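PDB 2PW6: 4,5-DOPA dioxygenase extradiol from Escherichia coli, which opens the aromatic ring of DOPA between carbons 4 and 5 in vitro as an extradiol dioxygenase, though its physiological substrate is unknown. Local coordinates for residues P16-G21 against M43-P48; H152-R157 against G209-H214. All coordinates share one frame; numbering follows the deposited sequence.

Overall arrangement
In both contacts, which lie within the LigB-type catalytic domain, the segments meet through side chains alone, with no hydrogen bond crossing between them. Interaction 1 is wholly aliphatic: it sets the start of strand 17-21, an inner strand of the large mixed sheet, against the loop that follows helix 33-44. Interaction 2 lies further out, its centre about 16 Å from that of the chain against about 11 Å, and joins helix 149-159 to a 3-10 turn through a valine, two rings and a carboxylate. Each is partly buried: P16 and L18 in the first and F153 and H214 in the second are buried, while P46 is exposed. Their nearest atoms are about 8 Å apart.

Interaction 1 of 2, residues P16-G21 against M43-P48; sequences PALFLG and MTLPRP
L45 meets both L18 and P16 through the two methyl groups at its end, and these aliphatic contacts carry most of the interaction between P16-G21 and M43-P48. Its CD1 comes end-on against the forked tip of L18, lying 3.6 Å from CD2 of L18 and 3.8 Å from CD1 of L18. The other methyl, CD2 of L45, passes alongside the ring of P16, 4.0 Å from its CG, as the two side chains run by each other in opposite directions. L45 has just left helix 33-44, and with its CG anti to the carbonyl carbon (chi1 -65°) the branch extends from the loop toward the strand.

A second apolar pair is made by prolines. CD of P16 lies 3.8 Å from CG of P46, at the more exposed border of the contact. P16 therefore touches two successive residues of the loop, L45 with CG and P46 with CD.

Polar bonding is directed to other parts of the chain. The backbone of L18 is hydrogen-bonded to L169 and A171 of strand 167-173, and its side chain also touches M130 of helix 121-130. Beyond the touching residues, R47 forms a salt bridge with D135.

Here the helix that follows the first strand returns its chain to the sheet. After the loop, strand 50-60 runs parallel to 17-21 with 167-173 between them: a beta-alpha-beta crossover, with one strand between its two strands, of the alpha/beta fold of the LigB-type dioxygenase domain.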
ATOM      1  N   PRO A  16     -12.796 -16.790  19.114  1.00 55.39           N
ATOM      2  CA  PRO A  16     -12.391 -15.452  19.566  1.00 54.02           C
ATOM      3  C   PRO A  16     -12.423 -14.416  18.422  1.00 52.54           C
ATOM      4  O   PRO A  16     -12.330 -14.782  17.250  1.00 52.43           O
ATOM      5  CB  PRO A  16     -10.953 -15.670  20.045  1.00 54.00           C
ATOM      6  CG  PRO A  16     -10.448 -16.804  19.173  1.00 55.22           C
ATOM      7  CD  PRO A  16     -11.640 -17.706  18.972  1.00 55.19           C
ATOM      8  N   ALA A  17     -12.594 -13.146  18.776  1.00 50.45           N
ATOM      9  CA  ALA A  17     -12.333 -12.042  17.854  1.00 49.10           C
ATOM     10  C   ALA A  17     -11.014 -11.323  18.222  1.00 48.44           C
ATOM     11  O   ALA A  17     -10.642 -11.201  19.393  1.00 48.44           O
ATOM     12  CB  ALA A  17     -13.512 -11.070  17.810  1.00 48.37           C
ATOM     13  N   LEU A  18     -10.307 -10.872  17.198  1.00 47.46           N
ATOM     14  CA  LEU A  18      -8.977 -10.321  17.341  1.00 46.53           C
ATOM     15  C   LEU A  18      -8.832  -9.002  16.614  1.00 45.62           C
ATOM     16  O   LEU A  18      -9.139  -8.913  15.421  1.00 45.71           O
ATOM     17  CB  LEU A  18      -7.953 -11.294  16.782  1.00 46.28           C
ATOM     18  CG  LEU A  18      -7.267 -12.259  17.746  1.00 47.98           C
ATOM     19  CD1 LEU A  18      -8.240 -13.141  18.495  1.00 48.22           C
ATOM     20  CD2 LEU A  18      -6.333 -13.110  16.921  1.00 47.51           C
ATOM     21  N   PHE A  19      -8.394  -7.984  17.355  1.00 44.49           N
ATOM     22  CA  PHE A  19      -7.911  -6.713  16.787  1.00 43.43           C
ATOM     23  C   PHE A  19      -6.401  -6.693  16.878  1.00 43.05           C
ATOM     24  O   PHE A  19      -5.855  -6.821  17.953  1.00 43.77           O
ATOM     25  CB  PHE A  19      -8.474  -5.485  17.533  1.00 42.70           C
ATOM     26  CG  PHE A  19      -7.855  -4.189  17.082  1.00 41.47           C
ATOM     27  CD1 PHE A  19      -8.202  -3.632  15.864  1.00 38.72           C
ATOM     28  CD2 PHE A  19      -6.854  -3.559  17.857  1.00 41.88           C
ATOM     29  CE1 PHE A  19      -7.627  -2.466  15.432  1.00 38.50           C
ATOM     30  CE2 PHE A  19      -6.258  -2.392  17.429  1.00 39.03           C
ATOM     31  CZ  PHE A  19      -6.638  -1.837  16.233  1.00 41.72           C
ATOM     32  N   LEU A  20      -5.718  -6.546  15.759  1.00 42.96           N
ATOM     33  CA  LEU A  20      -4.280  -6.487  15.790  1.00 43.21           C
ATOM     34  C   LEU A  20      -3.808  -5.104  15.342  1.00 43.07           C
ATOM     35  O   LEU A  20      -4.272  -4.589  14.322  1.00 42.91           O
ATOM     36  CB  LEU A  20      -3.630  -7.575  14.915  1.00 43.59           C
ATOM     37  CG  LEU A  20      -3.730  -9.090  15.178  1.00 44.93           C
ATOM     38  CD1 LEU A  20      -3.822  -9.419  16.658  1.00 46.84           C
ATOM     39  CD2 LEU A  20      -4.932  -9.684  14.452  1.00 46.95           C
ATOM     40  N   GLY A  21      -2.892  -4.519  16.123  1.00 42.76           N
ATOM     41  CA  GLY A  21      -2.102  -3.380  15.703  1.00 42.08           C
ATOM     42  C   GLY A  21      -1.116  -3.921  14.716  1.00 43.01           C
ATOM     43  O   GLY A  21      -0.413  -4.879  15.001  1.00 44.42           O
HETATM   44  N   MSE A  43      -0.963 -20.521  16.204  1.00 65.47           N
HETATM   45  CA  MSE A  43      -0.684 -21.850  16.739  1.00 65.89           C
HETATM   46  C   MSE A  43      -1.663 -22.179  17.856  1.00 64.69           C
HETATM   47  O   MSE A  43      -2.171 -23.287  17.941  1.00 64.47           O
HETATM   48  CB  MSE A  43       0.753 -21.920  17.265  1.00 67.65           C
HETATM   49  CG  MSE A  43       1.822 -21.740  16.197  1.00 70.88           C
HETATM   50 SE   MSE A  43       1.643 -23.035  14.731  1.00 83.95          SE
HETATM   51  CE  MSE A  43       2.994 -22.327  13.480  1.00 75.96           C
ATOM     52  N   THR A  44      -1.949 -21.181  18.682  1.00 63.68           N
ATOM     53  CA  THR A  44      -2.632 -21.346  19.961  1.00 62.63           C
ATOM     54  C   THR A  44      -4.152 -21.270  19.920  1.00 61.79           C
ATOM     55  O   THR A  44      -4.837 -21.956  20.697  1.00 61.56           O
ATOM     56  CB  THR A  44      -2.046 -20.331  20.985  1.00 63.05           C
ATOM     57  OG1 THR A  44      -0.997 -20.977  21.723  1.00 63.60           O
ATOM     58  CG2 THR A  44      -3.103 -19.753  21.946  1.00 62.81           C
ATOM     59  N   LEU A  45      -4.690 -20.439  19.033  1.00 60.52           N
ATOM     60  CA  LEU A  45      -6.140 -20.249  18.990  1.00 59.27           C
ATOM     61  C   LEU A  45      -6.827 -21.392  18.251  1.00 58.38           C
ATOM     62  O   LEU A  45      -6.229 -22.011  17.359  1.00 57.52           O
ATOM     63  CB  LEU A  45      -6.515 -18.895  18.379  1.00 59.27           C
ATOM     64  CG  LEU A  45      -6.105 -17.632  19.137  1.00 58.49           C
ATOM     65  CD1 LEU A  45      -6.419 -16.420  18.285  1.00 58.14           C
ATOM     66  CD2 LEU A  45      -6.774 -17.524  20.507  1.00 56.70           C
ATOM     67  N   PRO A  46      -8.080 -21.692  18.642  1.00 58.07           N
ATOM     68  CA  PRO A  46      -8.884 -22.650  17.896  1.00 57.95           C
ATOM     69  C   PRO A  46      -8.906 -22.287  16.409  1.00 57.62           C
ATOM     70  O   PRO A  46      -9.251 -21.173  16.038  1.00 57.57           O
ATOM     71  CB  PRO A  46     -10.285 -22.515  18.525  1.00 58.02           C
ATOM     72  CG  PRO A  46     -10.237 -21.247  19.349  1.00 58.14           C
ATOM     73  CD  PRO A  46      -8.820 -21.147  19.796  1.00 58.03           C
ATOM     74  N   ARG A  47      -8.465 -23.229  15.592  1.00 57.26           N
ATOM     75  CA  ARG A  47      -8.502 -23.143  14.146  1.00 56.86           C
ATOM     76  C   ARG A  47      -9.934 -22.868  13.651  1.00 55.82           C
ATOM     77  O   ARG A  47     -10.863 -23.595  14.023  1.00 55.66           O
ATOM     78  CB  ARG A  47      -7.990 -24.464  13.589  1.00 57.17           C
ATOM     79  CG  ARG A  47      -7.940 -24.542  12.106  1.00 60.13           C
ATOM     80  CD  ARG A  47      -6.563 -24.216  11.596  1.00 64.05           C
ATOM     81  NE  ARG A  47      -6.372 -24.845  10.296  1.00 66.23           N
ATOM     82  CZ  ARG A  47      -5.210 -24.922   9.663  1.00 68.91           C
ATOM     83  NH1 ARG A  47      -4.113 -24.394  10.205  1.00 69.82           N
ATOM     84  NH2 ARG A  47      -5.152 -25.525   8.480  1.00 70.21           N
ATOM     85  N   PRO A  48     -10.116 -21.791  12.844  1.00 54.57           N
ATOM     86  CA  PRO A  48     -11.433 -21.403  12.318  1.00 53.41           C
ATOM     87  C   PRO A  48     -11.840 -22.137  11.047  1.00 52.05           C
ATOM     88  O   PRO A  48     -10.999 -22.437  10.199  1.00 50.78           O
ATOM     89  CB  PRO A  48     -11.280 -19.893  12.009  1.00 52.68           C
ATOM     90  CG  PRO A  48      -9.870 -19.556  12.247  1.00 53.45           C
ATOM     91  CD  PRO A  48      -9.081 -20.828  12.439  1.00 54.26           C
TER

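Interaction 2 of 2, residues H152-R157 against G209-H214; sequences HFEMGR and GPVEQH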
ATOM      1  N   HIS A 152     -20.334   1.444  13.710  1.00 41.25           N
ATOM      2  CA  HIS A 152     -19.280   0.440  13.620  1.00 40.10           C
ATOM      3  C   HIS A 152     -19.218  -0.467  14.826  1.00 40.93           C
ATOM      4  O   HIS A 152     -18.955  -1.660  14.673  1.00 41.24           O
ATOM      5  CB  HIS A 152     -17.949   1.101  13.354  1.00 39.72           C
ATOM      6  CG  HIS A 152     -17.972   1.961  12.130  1.00 38.70           C
ATOM      7  ND1 HIS A 152     -17.980   1.431  10.863  1.00 35.40           N
ATOM      8  CD2 HIS A 152     -18.057   3.308  11.980  1.00 36.84           C
ATOM      9  CE1 HIS A 152     -18.020   2.415   9.979  1.00 38.96           C
ATOM     10  NE2 HIS A 152     -18.072   3.564  10.632  1.00 39.15           N
ATOM     11  N   PHE A 153     -19.472   0.074  16.022  1.00 41.02           N
ATOM     12  CA  PHE A 153     -19.630  -0.764  17.226  1.00 41.43           C
ATOM     13  C   PHE A 153     -20.841  -1.709  17.079  1.00 42.48           C
ATOM     14  O   PHE A 153     -20.733  -2.902  17.377  1.00 42.71           O
ATOM     15  CB  PHE A 153     -19.741   0.086  18.515  1.00 40.76           C
ATOM     16  CG  PHE A 153     -19.773  -0.736  19.805  1.00 39.82           C
ATOM     17  CD1 PHE A 153     -18.607  -0.998  20.507  1.00 40.40           C
ATOM     18  CD2 PHE A 153     -20.972  -1.229  20.310  1.00 38.93           C
ATOM     19  CE1 PHE A 153     -18.634  -1.745  21.690  1.00 40.83           C
ATOM     20  CE2 PHE A 153     -21.010  -2.000  21.473  1.00 39.93           C
ATOM     21  CZ  PHE A 153     -19.826  -2.244  22.169  1.00 40.44           C
ATOM     22  N   GLU A 154     -21.986  -1.172  16.653  1.00 44.09           N
ATOM     23  CA  GLU A 154     -23.168  -2.012  16.365  1.00 46.07           C
ATOM     24  C   GLU A 154     -22.886  -3.137  15.360  1.00 45.57           C
ATOM     25  O   GLU A 154     -23.425  -4.228  15.516  1.00 45.89           O
ATOM     26  CB  GLU A 154     -24.393  -1.202  15.920  1.00 45.96           C
ATOM     27  CG  GLU A 154     -25.017  -0.291  16.988  1.00 51.11           C
ATOM     28  CD  GLU A 154     -25.508  -0.997  18.264  1.00 56.26           C
ATOM     29  OE1 GLU A 154     -25.450  -2.256  18.370  1.00 57.43           O
ATOM     30  OE2 GLU A 154     -25.949  -0.252  19.177  1.00 57.19           O
HETATM   31  N   MSE A 155     -22.030  -2.867  14.368  1.00 45.74           N
HETATM   32  CA  MSE A 155     -21.539  -3.895  13.426  1.00 46.27           C
HETATM   33  C   MSE A 155     -20.928  -5.123  14.093  1.00 46.01           C
HETATM   34  O   MSE A 155     -21.239  -6.251  13.717  1.00 46.24           O
HETATM   35  CB  MSE A 155     -20.510  -3.320  12.457  1.00 46.37           C
HETATM   36  CG  MSE A 155     -21.075  -2.386  11.428  1.00 49.65           C
HETATM   37 SE   MSE A 155     -22.324  -3.333  10.186  1.00 54.18          SE
HETATM   38  CE  MSE A 155     -20.990  -4.286   9.102  1.00 46.52           C
ATOM     39  N   GLY A 156     -20.037  -4.904  15.055  1.00 45.79           N
ATOM     40  CA  GLY A 156     -19.464  -6.008  15.815  1.00 45.19           C
ATOM     41  C   GLY A 156     -20.486  -6.702  16.697  1.00 45.23           C
ATOM     42  O   GLY A 156     -20.331  -7.870  17.029  1.00 45.07           O
ATOM     43  N   ARG A 157     -21.525  -5.973  17.099  1.00 45.22           N
ATOM     44  CA  ARG A 157     -22.641  -6.570  17.812  1.00 45.88           C
ATOM     45  C   ARG A 157     -23.376  -7.588  16.909  1.00 45.78           C
ATOM     46  O   ARG A 157     -23.760  -8.667  17.357  1.00 46.00           O
ATOM     47  CB  ARG A 157     -23.613  -5.472  18.284  1.00 46.75           C
ATOM     48  CG  ARG A 157     -23.228  -4.756  19.548  1.00 46.79           C
ATOM     49  CD  ARG A 157     -23.620  -5.614  20.726  1.00 50.57           C
ATOM     50  NE  ARG A 157     -22.797  -5.382  21.916  1.00 51.30           N
ATOM     51  CZ  ARG A 157     -23.077  -4.484  22.858  1.00 53.62           C
ATOM     52  NH1 ARG A 157     -24.138  -3.682  22.750  1.00 53.99           N
ATOM     53  NH2 ARG A 157     -22.285  -4.373  23.917  1.00 55.97           N
ATOM     54  N   GLY A 209     -22.341  -0.596  29.139  1.00 56.88           N
ATOM     55  CA  GLY A 209     -23.419   0.376  29.243  1.00 57.73           C
ATOM     56  C   GLY A 209     -23.963   0.734  27.873  1.00 58.50           C
ATOM     57  O   GLY A 209     -23.676   0.031  26.905  1.00 58.97           O
ATOM     58  N   PRO A 210     -24.744   1.831  27.772  1.00 58.97           N
ATOM     59  CA  PRO A 210     -25.260   2.246  26.457  1.00 59.62           C
ATOM     60  C   PRO A 210     -24.133   2.627  25.504  1.00 60.24           C
ATOM     61  O   PRO A 210     -23.221   3.351  25.901  1.00 60.58           O
ATOM     62  CB  PRO A 210     -26.125   3.482  26.766  1.00 59.62           C
ATOM     63  CG  PRO A 210     -26.350   3.458  28.261  1.00 59.84           C
ATOM     64  CD  PRO A 210     -25.168   2.740  28.855  1.00 58.90           C
ATOM     65  N   VAL A 211     -24.218   2.139  24.263  1.00 60.63           N
ATOM     66  CA  VAL A 211     -23.214   2.350  23.207  1.00 61.10           C
ATOM     67  C   VAL A 211     -22.838   3.832  23.046  1.00 61.16           C
ATOM     68  O   VAL A 211     -21.660   4.186  23.027  1.00 61.16           O
ATOM     69  CB  VAL A 211     -23.681   1.703  21.846  1.00 60.93           C
ATOM     70  CG1 VAL A 211     -25.055   2.239  21.424  1.00 61.89           C
ATOM     71  CG2 VAL A 211     -22.653   1.886  20.726  1.00 60.40           C
ATOM     72  N   GLU A 212     -23.863   4.677  22.975  1.00 61.57           N
ATOM     73  CA  GLU A 212     -23.738   6.124  22.841  1.00 61.92           C
ATOM     74  C   GLU A 212     -22.864   6.780  23.909  1.00 60.93           C
ATOM     75  O   GLU A 212     -22.308   7.855  23.682  1.00 60.97           O
ATOM     76  CB  GLU A 212     -25.132   6.764  22.872  1.00 62.54           C
ATOM     77  CG  GLU A 212     -26.036   6.387  21.702  1.00 65.97           C
ATOM     78  CD  GLU A 212     -25.516   6.878  20.345  1.00 69.69           C
ATOM     79  OE1 GLU A 212     -24.515   6.312  19.845  1.00 70.45           O
ATOM     80  OE2 GLU A 212     -26.129   7.819  19.773  1.00 71.10           O
ATOM     81  N   GLN A 213     -22.764   6.138  25.065  1.00 59.86           N
ATOM     82  CA  GLN A 213     -21.946   6.634  26.162  1.00 59.22           C
ATOM     83  C   GLN A 213     -20.625   5.856  26.332  1.00 57.67           C
ATOM     84  O   GLN A 213     -19.912   6.064  27.322  1.00 57.92           O
ATOM     85  CB  GLN A 213     -22.731   6.639  27.499  1.00 59.89           C
ATOM     86  CG  GLN A 213     -24.257   6.846  27.423  1.00 62.85           C
ATOM     87  CD  GLN A 213     -24.689   8.264  27.009  1.00 67.24           C
ATOM     88  OE1 GLN A 213     -23.871   9.186  26.908  1.00 67.65           O
ATOM     89  NE2 GLN A 213     -25.997   8.434  26.766  1.00 69.03           N
ATOM     90  N   HIS A 214     -20.279   4.981  25.385  1.00 55.96           N
ATOM     91  CA  HIS A 214     -19.004   4.224  25.470  1.00 54.13           C
ATOM     92  C   HIS A 214     -17.823   5.159  25.188  1.00 53.82           C
ATOM     93  O   HIS A 214     -17.794   5.812  24.146  1.00 52.70           O
ATOM     94  CB  HIS A 214     -19.000   3.039  24.489  1.00 53.85           C
ATOM     95  CG  HIS A 214     -18.009   1.957  24.811  1.00 51.23           C
ATOM     96  ND1 HIS A 214     -16.663   2.196  24.998  1.00 48.35           N
ATOM     97  CD2 HIS A 214     -18.168   0.617  24.941  1.00 49.60           C
ATOM     98  CE1 HIS A 214     -16.039   1.058  25.249  1.00 46.60           C
ATOM     99  NE2 HIS A 214     -16.930   0.083  25.223  1.00 48.49           N
TER
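V211 and H214 meet F153 where a 3-10 turn, residues 211-213, packs against helix 149-159 of the LigB-type dioxygenase domain. CG2 of V211 sits obliquely to the phenyl ring, 3.6 Å from CD2 of F153, and the two side chains run antiparallel alongside one another. F153 has its CG anti to the backbone N (chi1 -175°), which carries the ring out from the helix toward the turn. On another part of the ring, CE1 of F153 comes within 4.0 Å of CD2 of H214. The histidine side chain lies nearly perpendicular to that of F153, while the ring planes are inclined at 50° with centroids 5.5 Å apart, an oblique pair.

The other methyl of V211 has a different neighbour. E154, bent at chi2 (-59°), brings its carboxylate to the valine, with OE2 of E154 3.5 Å from CG1 of V211. V211 thus spans adjacent helix residues, setting one methyl against an aromatic ring and the other against a carboxylate oxygen.

Around these groups lies a second shell. The backbone N of L216 donates a hydrogen bond to ND1 of H214, which restrains the turn of the imidazole, and the H214 ring also meets that of W207. V217 touches both F153 and V211, while L242 of helix 236-243 packs on F153. Within the helix, R157 lays one face of its guanidinium over CE2 of F153, and NH1 of R157 lies in plane at the edge of the phenyl ring. The turn itself is closed by two backbone hydrogen bonds, Q213 N to P210 O at 2.9 Å and H214 N to V211 O at 2.8 Å.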